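Local coordinates for protein ribonucleoside-diphosphate reductase subunit beta (Bacillus halodurans C-125, PDB 2RCC) that probably supplies precursors for DNA synthesis as the diiron small subunit of ribonucleotide reductase, which turns ribonucleotides into deoxyribonucleotides, at residues L254-R266 with M281-A293. Numbering follows the deposited sequence. Where two conformers were deposited one is given.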
ATOM      1  N   LEU A 254       4.281  11.886 -24.861  1.00 21.85           N
ATOM      2  CA  LEU A 254       3.861  13.135 -24.206  1.00 19.96           C
ATOM      3  C   LEU A 254       3.023  14.035 -25.113  1.00 19.74           C
ATOM      4  O   LEU A 254       2.036  14.600 -24.663  1.00 16.86           O
ATOM      5  CB  LEU A 254       5.065  13.926 -23.691  1.00 22.43           C
ATOM      6  CG  LEU A 254       5.774  13.337 -22.464  1.00 20.88           C
ATOM      7  CD1 LEU A 254       7.082  14.071 -22.240  1.00 17.90           C
ATOM      8  CD2 LEU A 254       4.893  13.362 -21.230  1.00 27.43           C
HETATM    9  N   MSE A 255       3.390  14.145 -26.390  1.00 20.34           N
HETATM   10  CA  MSE A 255       2.602  14.961 -27.333  1.00 21.28           C
HETATM   11  C   MSE A 255       1.221  14.384 -27.593  1.00 21.27           C
HETATM   12  O   MSE A 255       0.249  15.132 -27.658  1.00 23.42           O
HETATM   13  CB  MSE A 255       3.326  15.133 -28.671  1.00 22.55           C
HETATM   14  CG  MSE A 255       4.608  15.939 -28.583  1.00 20.42           C
HETATM   15 SE   MSE A 255       5.651  15.988 -30.229  0.75 26.29          SE
HETATM   16  CE  MSE A 255       5.147  14.386 -31.184  1.00 39.09           C
ATOM     17  N   LYS A 256       1.125  13.065 -27.747  1.00 21.22           N
ATOM     18  CA  LYS A 256      -0.179  12.399 -27.947  1.00 20.11           C
ATOM     19  C   LYS A 256      -1.055  12.570 -26.724  1.00 22.98           C
ATOM     20  O   LYS A 256      -2.262  12.837 -26.841  1.00 22.04           O
ATOM     21  CB  LYS A 256       0.019  10.908 -28.253  1.00 21.97           C
ATOM     22  CG  LYS A 256      -1.255  10.160 -28.621  1.00 26.42           C
ATOM     23  N   ALA A 257      -0.434  12.410 -25.546  1.00 20.31           N
ATOM     24  CA  ALA A 257      -1.098  12.598 -24.290  1.00 20.67           C
ATOM     25  C   ALA A 257      -1.579  14.066 -24.086  1.00 19.94           C
ATOM     26  O   ALA A 257      -2.691  14.281 -23.636  1.00 21.89           O
ATOM     27  CB  ALA A 257      -0.178  12.154 -23.167  1.00 18.72           C
ATOM     28  N   ALA A 258      -0.735  15.038 -24.401  1.00 19.18           N
ATOM     29  CA  ALA A 258      -1.091  16.470 -24.372  1.00 19.04           C
ATOM     30  C   ALA A 258      -2.283  16.762 -25.305  1.00 19.96           C
ATOM     31  O   ALA A 258      -3.199  17.469 -24.930  1.00 16.76           O
ATOM     32  CB  ALA A 258       0.097  17.320 -24.773  1.00 19.32           C
ATOM     33  N   ASP A 259      -2.252  16.221 -26.520  1.00 20.10           N
ATOM     34  CA  ASP A 259      -3.356  16.356 -27.467  1.00 21.91           C
ATOM     35  C   ASP A 259      -4.659  15.753 -26.936  1.00 22.77           C
ATOM     36  O   ASP A 259      -5.717  16.361 -27.083  1.00 21.80           O
ATOM     37  CB  ASP A 259      -3.024  15.692 -28.818  1.00 21.69           C
ATOM     38  CG  ASP A 259      -1.964  16.433 -29.615  1.00 26.99           C
ATOM     39  OD1 ASP A 259      -1.663  17.592 -29.296  1.00 26.44           O
ATOM     40  OD2 ASP A 259      -1.416  15.831 -30.580  1.00 23.77           O
ATOM     41  N   LEU A 260      -4.586  14.567 -26.319  1.00 22.86           N
ATOM     42  CA  LEU A 260      -5.768  13.921 -25.738  1.00 21.15           C
ATOM     43  C   LEU A 260      -6.333  14.745 -24.596  1.00 18.91           C
ATOM     44  O   LEU A 260      -7.537  14.867 -24.481  1.00 17.33           O
ATOM     45  CB  LEU A 260      -5.474  12.488 -25.252  1.00 21.43           C
ATOM     46  CG  LEU A 260      -5.365  11.437 -26.365  1.00 31.17           C
ATOM     47  CD1 LEU A 260      -4.725  10.135 -25.863  1.00 33.92           C
ATOM     48  CD2 LEU A 260      -6.730  11.168 -26.977  1.00 29.73           C
ATOM     49  N   GLU A 261      -5.466  15.314 -23.768  1.00 16.72           N
ATOM     50  CA  GLU A 261      -5.922  16.181 -22.664  1.00 16.54           C
ATOM     51  C   GLU A 261      -6.649  17.402 -23.214  1.00 16.51           C
ATOM     52  O   GLU A 261      -7.721  17.729 -22.733  1.00 17.87           O
ATOM     53  CB  GLU A 261      -4.739  16.568 -21.770  1.00 19.64           C
ATOM     54  CG  GLU A 261      -5.084  17.424 -20.543  1.00 17.43           C
ATOM     55  CD  GLU A 261      -6.014  16.767 -19.541  1.00 17.62           C
ATOM     56  OE1 GLU A 261      -6.216  15.544 -19.546  1.00 21.33           O
ATOM     57  OE2 GLU A 261      -6.561  17.494 -18.707  1.00 21.89           O
ATOM     58  N   LYS A 262      -6.084  18.037 -24.241  1.00 17.85           N
ATOM     59  CA  LYS A 262      -6.692  19.201 -24.890  1.00 19.50           C
ATOM     60  C   LYS A 262      -8.045  18.830 -25.457  1.00 20.32           C
ATOM     61  O   LYS A 262      -8.969  19.600 -25.343  1.00 21.38           O
ATOM     62  CB  LYS A 262      -5.793  19.747 -26.010  1.00 20.04           C
ATOM     63  CG  LYS A 262      -4.509  20.342 -25.486  1.00 24.26           C
ATOM     64  CD  LYS A 262      -3.503  20.636 -26.560  1.00 20.34           C
ATOM     65  CE  LYS A 262      -2.152  20.980 -25.889  1.00 25.13           C
ATOM     66  NZ  LYS A 262      -1.121  21.479 -26.791  1.00 24.42           N
ATOM     67  N   ASP A 263      -8.169  17.639 -26.042  1.00 18.89           N
ATOM     68  CA  ASP A 263      -9.461  17.172 -26.590  1.00 20.92           C
ATOM     69  C   ASP A 263     -10.497  17.038 -25.473  1.00 18.32           C
ATOM     70  O   ASP A 263     -11.631  17.487 -25.603  1.00 17.81           O
ATOM     71  CB  ASP A 263      -9.314  15.828 -27.306  1.00 23.23           C
ATOM     72  CG  ASP A 263      -8.476  15.906 -28.594  1.00 29.80           C
ATOM     73  OD1 ASP A 263      -8.365  16.989 -29.219  1.00 39.66           O
ATOM     74  OD2 ASP A 263      -7.909  14.851 -28.975  1.00 46.98           O
ATOM     75  N   TRP A 264     -10.102  16.390 -24.396  1.00 20.99           N
ATOM     76  CA  TRP A 264     -10.967  16.228 -23.243  0.50 21.51           C
ATOM     77  C   TRP A 264     -11.381  17.577 -22.680  1.00 19.60           C
ATOM     78  O   TRP A 264     -12.560  17.806 -22.394  1.00 17.79           O
ATOM     79  CB  TRP A 264     -10.284  15.367 -22.195  0.50 23.37           C
ATOM     80  CG  TRP A 264     -10.452  13.914 -22.483  0.50 26.57           C
ATOM     81  CD1 TRP A 264      -9.695  13.109 -23.296  0.50 31.23           C
ATOM     82  CD2 TRP A 264     -11.481  13.097 -21.972  0.50 30.96           C
ATOM     83  NE1 TRP A 264     -10.181  11.842 -23.299  0.50 32.86           N
ATOM     84  CE2 TRP A 264     -11.280  11.800 -22.487  0.50 33.16           C
ATOM     85  CE3 TRP A 264     -12.554  13.329 -21.110  0.50 30.31           C
ATOM     86  CZ2 TRP A 264     -12.091  10.740 -22.156  0.50 32.32           C
ATOM     87  CZ3 TRP A 264     -13.373  12.284 -20.793  0.50 33.11           C
ATOM     88  CH2 TRP A 264     -13.150  11.003 -21.319  0.50 31.75           C
ATOM     89  N   PHE A 265     -10.404  18.447 -22.502  1.00 19.36           N
ATOM     90  CA  PHE A 265     -10.667  19.812 -22.068  1.00 15.82           C
ATOM     91  C   PHE A 265     -11.684  20.486 -23.027  1.00 15.94           C
ATOM     92  O   PHE A 265     -12.642  21.115 -22.593  1.00 16.61           O
ATOM     93  CB  PHE A 265      -9.380  20.630 -22.088  1.00 17.61           C
ATOM     94  CG  PHE A 265      -9.641  22.090 -22.006  1.00 19.88           C
ATOM     95  CD1 PHE A 265     -10.178  22.605 -20.852  1.00 20.47           C
ATOM     96  CD2 PHE A 265      -9.465  22.914 -23.117  1.00 23.73           C
ATOM     97  CE1 PHE A 265     -10.500  23.967 -20.756  1.00 25.19           C
ATOM     98  CE2 PHE A 265      -9.789  24.271 -23.039  1.00 28.05           C
ATOM     99  CZ  PHE A 265     -10.284  24.792 -21.831  1.00 18.87           C
ATOM    100  N   ARG A 266     -11.482  20.335 -24.337  1.00 15.84           N
ATOM    101  CA  ARG A 266     -12.411  20.951 -25.291  1.00 18.10           C
ATOM    102  C   ARG A 266     -13.843  20.386 -25.202  1.00 18.25           C
ATOM    103  O   ARG A 266     -14.830  21.100 -25.369  1.00 17.78           O
ATOM    104  CB  ARG A 266     -11.902  20.793 -26.718  1.00 16.05           C
ATOM    105  CG  ARG A 266     -10.826  21.776 -27.118  1.00 19.68           C
ATOM    106  CD  ARG A 266     -10.417  21.552 -28.591  1.00 27.61           C
ATOM    107  NE  ARG A 266      -9.237  20.700 -28.722  1.00 38.86           N
ATOM    108  CZ  ARG A 266      -8.014  21.087 -29.111  1.00 47.47           C
ATOM    109  NH1 ARG A 266      -7.732  22.332 -29.518  1.00 55.83           N
ATOM    110  NH2 ARG A 266      -7.044  20.182 -29.146  1.00 56.66           N
HETATM  111  N   MSE A 281      -5.396  27.554 -21.498  1.00 16.54           N
HETATM  112  CA  MSE A 281      -5.411  26.202 -20.965  1.00 18.76           C
HETATM  113  C   MSE A 281      -4.594  25.242 -21.831  1.00 18.09           C
HETATM  114  O   MSE A 281      -3.891  24.394 -21.313  1.00 16.27           O
HETATM  115  CB  MSE A 281      -6.859  25.659 -20.857  1.00 20.15           C
HETATM  116  CG  MSE A 281      -6.956  24.291 -20.160  1.00 18.88           C
HETATM  117 SE   MSE A 281      -6.458  24.329 -18.313  0.75 16.17          SE
HETATM  118  CE  MSE A 281      -8.227  24.708 -17.592  1.00 18.76           C
ATOM    119  N   GLU A 282      -4.730  25.351 -23.145  1.00 19.02           N
ATOM    120  CA  GLU A 282      -3.998  24.491 -24.048  1.00 20.76           C
ATOM    121  C   GLU A 282      -2.495  24.738 -23.902  1.00 21.60           C
ATOM    122  O   GLU A 282      -1.739  23.773 -23.844  1.00 24.29           O
ATOM    123  CB  GLU A 282      -4.538  24.626 -25.483  1.00 21.29           C
ATOM    124  CG  GLU A 282      -5.936  23.975 -25.547  1.00 23.57           C
ATOM    125  CD  GLU A 282      -6.581  23.959 -26.900  1.00 25.49           C
ATOM    126  OE1 GLU A 282      -5.988  24.462 -27.853  1.00 43.65           O
ATOM    127  OE2 GLU A 282      -7.722  23.452 -26.986  1.00 31.25           O
ATOM    128  N   THR A 283      -2.089  26.003 -23.774  1.00 20.30           N
ATOM    129  CA  THR A 283      -0.685  26.349 -23.554  1.00 20.84           C
ATOM    130  C   THR A 283      -0.209  25.767 -22.223  1.00 18.21           C
ATOM    131  O   THR A 283       0.903  25.285 -22.145  1.00 17.10           O
ATOM    132  CB  THR A 283      -0.444  27.844 -23.583  1.00 18.45           C
ATOM    133  OG1 THR A 283      -0.991  28.378 -24.787  1.00 20.48           O
ATOM    134  CG2 THR A 283       1.066  28.201 -23.505  1.00 21.04           C
ATOM    135  N   TYR A 284      -1.045  25.828 -21.200  1.00 20.57           N
ATOM    136  CA  TYR A 284      -0.746  25.238 -19.886  1.00 21.50           C
ATOM    137  C   TYR A 284      -0.547  23.717 -19.979  1.00 21.97           C
ATOM    138  O   TYR A 284       0.389  23.178 -19.385  1.00 19.44           O
ATOM    139  CB  TYR A 284      -1.830  25.630 -18.851  1.00 22.62           C
ATOM    140  CG  TYR A 284      -1.749  24.897 -17.531  1.00 25.66           C
ATOM    141  CD1 TYR A 284      -0.671  25.087 -16.666  1.00 27.48           C
ATOM    142  CD2 TYR A 284      -2.761  24.018 -17.135  1.00 24.36           C
ATOM    143  CE1 TYR A 284      -0.599  24.389 -15.444  1.00 33.04           C
ATOM    144  CE2 TYR A 284      -2.700  23.346 -15.940  1.00 29.51           C
ATOM    145  CZ  TYR A 284      -1.631  23.540 -15.093  1.00 27.32           C
ATOM    146  OH  TYR A 284      -1.610  22.840 -13.912  1.00 32.88           O
ATOM    147  N   ILE A 285      -1.391  23.031 -20.745  1.00 21.49           N
ATOM    148  CA  ILE A 285      -1.208  21.577 -20.970  1.00 23.08           C
ATOM    149  C   ILE A 285       0.151  21.299 -21.683  1.00 22.26           C
ATOM    150  O   ILE A 285       0.851  20.355 -21.315  1.00 24.04           O
ATOM    151  CB  ILE A 285      -2.379  20.973 -21.780  1.00 23.78           C
ATOM    152  CG1 ILE A 285      -3.682  21.070 -20.970  1.00 25.78           C
ATOM    153  CG2 ILE A 285      -2.097  19.482 -22.198  1.00 21.88           C
ATOM    154  CD1 ILE A 285      -4.947  20.955 -21.830  1.00 21.36           C
ATOM    155  N   SER A 286       0.531  22.119 -22.657  1.00 23.15           N
ATOM    156  CA  SER A 286       1.848  21.977 -23.341  1.00 21.99           C
ATOM    157  C   SER A 286       3.011  22.175 -22.375  1.00 21.30           C
ATOM    158  O   SER A 286       4.011  21.423 -22.396  1.00 20.37           O
ATOM    159  CB  SER A 286       2.009  22.961 -24.503  1.00 23.38           C
ATOM    160  OG  SER A 286       1.083  22.676 -25.529  1.00 22.34           O
ATOM    161  N   PHE A 287       2.879  23.211 -21.555  1.00 20.91           N
ATOM    162  CA  PHE A 287       3.834  23.517 -20.486  1.00 20.72           C
ATOM    163  C   PHE A 287       4.014  22.315 -19.527  1.00 21.10           C
ATOM    164  O   PHE A 287       5.144  21.989 -19.135  1.00 21.51           O
ATOM    165  CB  PHE A 287       3.327  24.752 -19.731  1.00 20.92           C
ATOM    166  CG  PHE A 287       4.189  25.174 -18.586  1.00 29.25           C
ATOM    167  CD1 PHE A 287       5.309  25.961 -18.810  1.00 34.87           C
ATOM    168  CD2 PHE A 287       3.866  24.822 -17.281  1.00 32.02           C
ATOM    169  CE1 PHE A 287       6.098  26.382 -17.759  1.00 33.11           C
ATOM    170  CE2 PHE A 287       4.665  25.243 -16.221  1.00 35.45           C
ATOM    171  CZ  PHE A 287       5.779  26.030 -16.472  1.00 31.26           C
ATOM    172  N   ILE A 288       2.918  21.659 -19.137  1.00 21.91           N
ATOM    173  CA  ILE A 288       3.006  20.461 -18.272  1.00 21.16           C
ATOM    174  C   ILE A 288       3.721  19.336 -18.999  1.00 23.36           C
ATOM    175  O   ILE A 288       4.574  18.677 -18.393  1.00 25.83           O
ATOM    176  CB  ILE A 288       1.628  19.935 -17.766  1.00 23.66           C
ATOM    177  CG1 ILE A 288       0.879  20.996 -16.939  1.00 28.59           C
ATOM    178  CG2 ILE A 288       1.804  18.691 -16.905  1.00 19.45           C
ATOM    179  CD1 ILE A 288       1.717  21.645 -15.879  1.00 24.81           C
ATOM    180  N   ALA A 289       3.405  19.126 -20.281  1.00 20.57           N
ATOM    181  CA  ALA A 289       4.094  18.103 -21.076  1.00 21.91           C
ATOM    182  C   ALA A 289       5.622  18.375 -21.063  1.00 21.59           C
ATOM    183  O   ALA A 289       6.402  17.447 -20.873  1.00 25.42           O
ATOM    184  CB  ALA A 289       3.558  18.044 -22.525  1.00 18.91           C
ATOM    185  N   ASN A 290       6.015  19.649 -21.219  1.00 23.03           N
ATOM    186  CA  ASN A 290       7.425  20.065 -21.191  1.00 22.65           C
ATOM    187  C   ASN A 290       8.059  19.802 -19.846  1.00 22.82           C
ATOM    188  O   ASN A 290       9.201  19.355 -19.802  1.00 21.47           O
ATOM    189  CB  ASN A 290       7.654  21.565 -21.522  1.00 20.75           C
ATOM    190  CG  ASN A 290       7.405  21.927 -22.957  1.00 21.46           C
ATOM    191  OD1 ASN A 290       7.405  21.084 -23.866  1.00 21.90           O
ATOM    192  ND2 ASN A 290       7.229  23.226 -23.183  1.00 21.52           N
ATOM    193  N   LYS A 291       7.342  20.106 -18.760  1.00 24.87           N
ATOM    194  CA  LYS A 291       7.859  19.870 -17.409  1.00 24.01           C
ATOM    195  C   LYS A 291       8.177  18.383 -17.173  1.00 21.99           C
ATOM    196  O   LYS A 291       9.234  18.054 -16.627  1.00 19.63           O
ATOM    197  CB  LYS A 291       6.861  20.390 -16.365  1.00 23.20           C
ATOM    198  CG  LYS A 291       7.282  20.211 -14.911  1.00 30.15           C
ATOM    199  CD  LYS A 291       6.178  20.650 -13.955  1.00 27.60           C
ATOM    200  N   ARG A 292       7.255  17.506 -17.553  1.00 20.75           N
ATOM    201  CA  ARG A 292       7.455  16.060 -17.431  1.00 20.10           C
ATOM    202  C   ARG A 292       8.616  15.571 -18.259  1.00 20.70           C
ATOM    203  O   ARG A 292       9.351  14.696 -17.812  1.00 20.59           O
ATOM    204  CB  ARG A 292       6.205  15.260 -17.806  1.00 18.28           C
ATOM    205  CG  ARG A 292       4.923  15.598 -16.956  1.00 21.20           C
ATOM    206  CD  ARG A 292       5.234  15.877 -15.441  1.00 26.64           C
ATOM    207  NE  ARG A 292       4.050  16.279 -14.703  1.00 20.38           N
ATOM    208  CZ  ARG A 292       4.022  16.743 -13.453  1.00 24.22           C
ATOM    209  NH1 ARG A 292       5.104  16.986 -12.749  1.00 22.94           N
ATOM    210  NH2 ARG A 292       2.868  17.047 -12.928  1.00 24.01           N
ATOM    211  N   ALA A 293       8.755  16.094 -19.469  1.00 20.13           N
ATOM    212  CA  ALA A 293       9.873  15.729 -20.318  1.00 20.58           C
ATOM    213  C   ALA A 293      11.200  16.072 -19.619  1.00 19.89           C
ATOM    214  O   ALA A 293      12.107  15.247 -19.588  1.00 20.47           O
ATOM    215  CB  ALA A 293       9.745  16.431 -21.672  1.00 21.48           C
TER
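K262 crosses E282 at a slant, slides past I285 and ends at S286, illustrating how a lysine can be apolar along its stem and polar at its end. From CB, directed at the partner helix, the chain turns to put CG anti to the carbonyl carbon, beside the backbone N (chi1 -67°); CG then packs on I285 CD1 at 3.7 Å and on E282 CG. Extended from there, the stem runs past I285 in the opposite sense to that side chain, bringing CE to 3.5 Å from the carbonyl oxygen of E282. At the tip, NZ donates a hydrogen bond to S286 OG (2.8 Å). Cutting this side chain back to an alanine is likely to leave S286 OG without its lysine donor and open a gap beside I285 CD1 and E282 CG. Segments 254-266 and 281-293, on helices 244-268 and 278-295, run roughly antiparallel (153°), their axes approaching to 9.5 Å, within the largely helical, ferritin-like fold of the small subunit. Where they come close, A258 CB meets I285 CG2 and A289 CB, while L254 CD1 touches A293 CB at 3.6 Å. I285 CD1 also reaches E261 CG, whose carboxylate turns elsewhere, to R155 and S192. Farther along, CG of the selenomethionine M281 stands over the centre of the F265 ring, 3.6 Å from its centroid, a CH-pi contact, with SE more oblique in the selenium counterpart of a Met-aromatic contact. Near the exposed edge, R266 NH1 forms a salt bridge with E282 OE2 at 2.8 Å; OE2 lies well out of the guanidinium plane, over one face, so charge rather than a directed N-H joins them, and R266 NH2 extends the network weakly to D263 OD1.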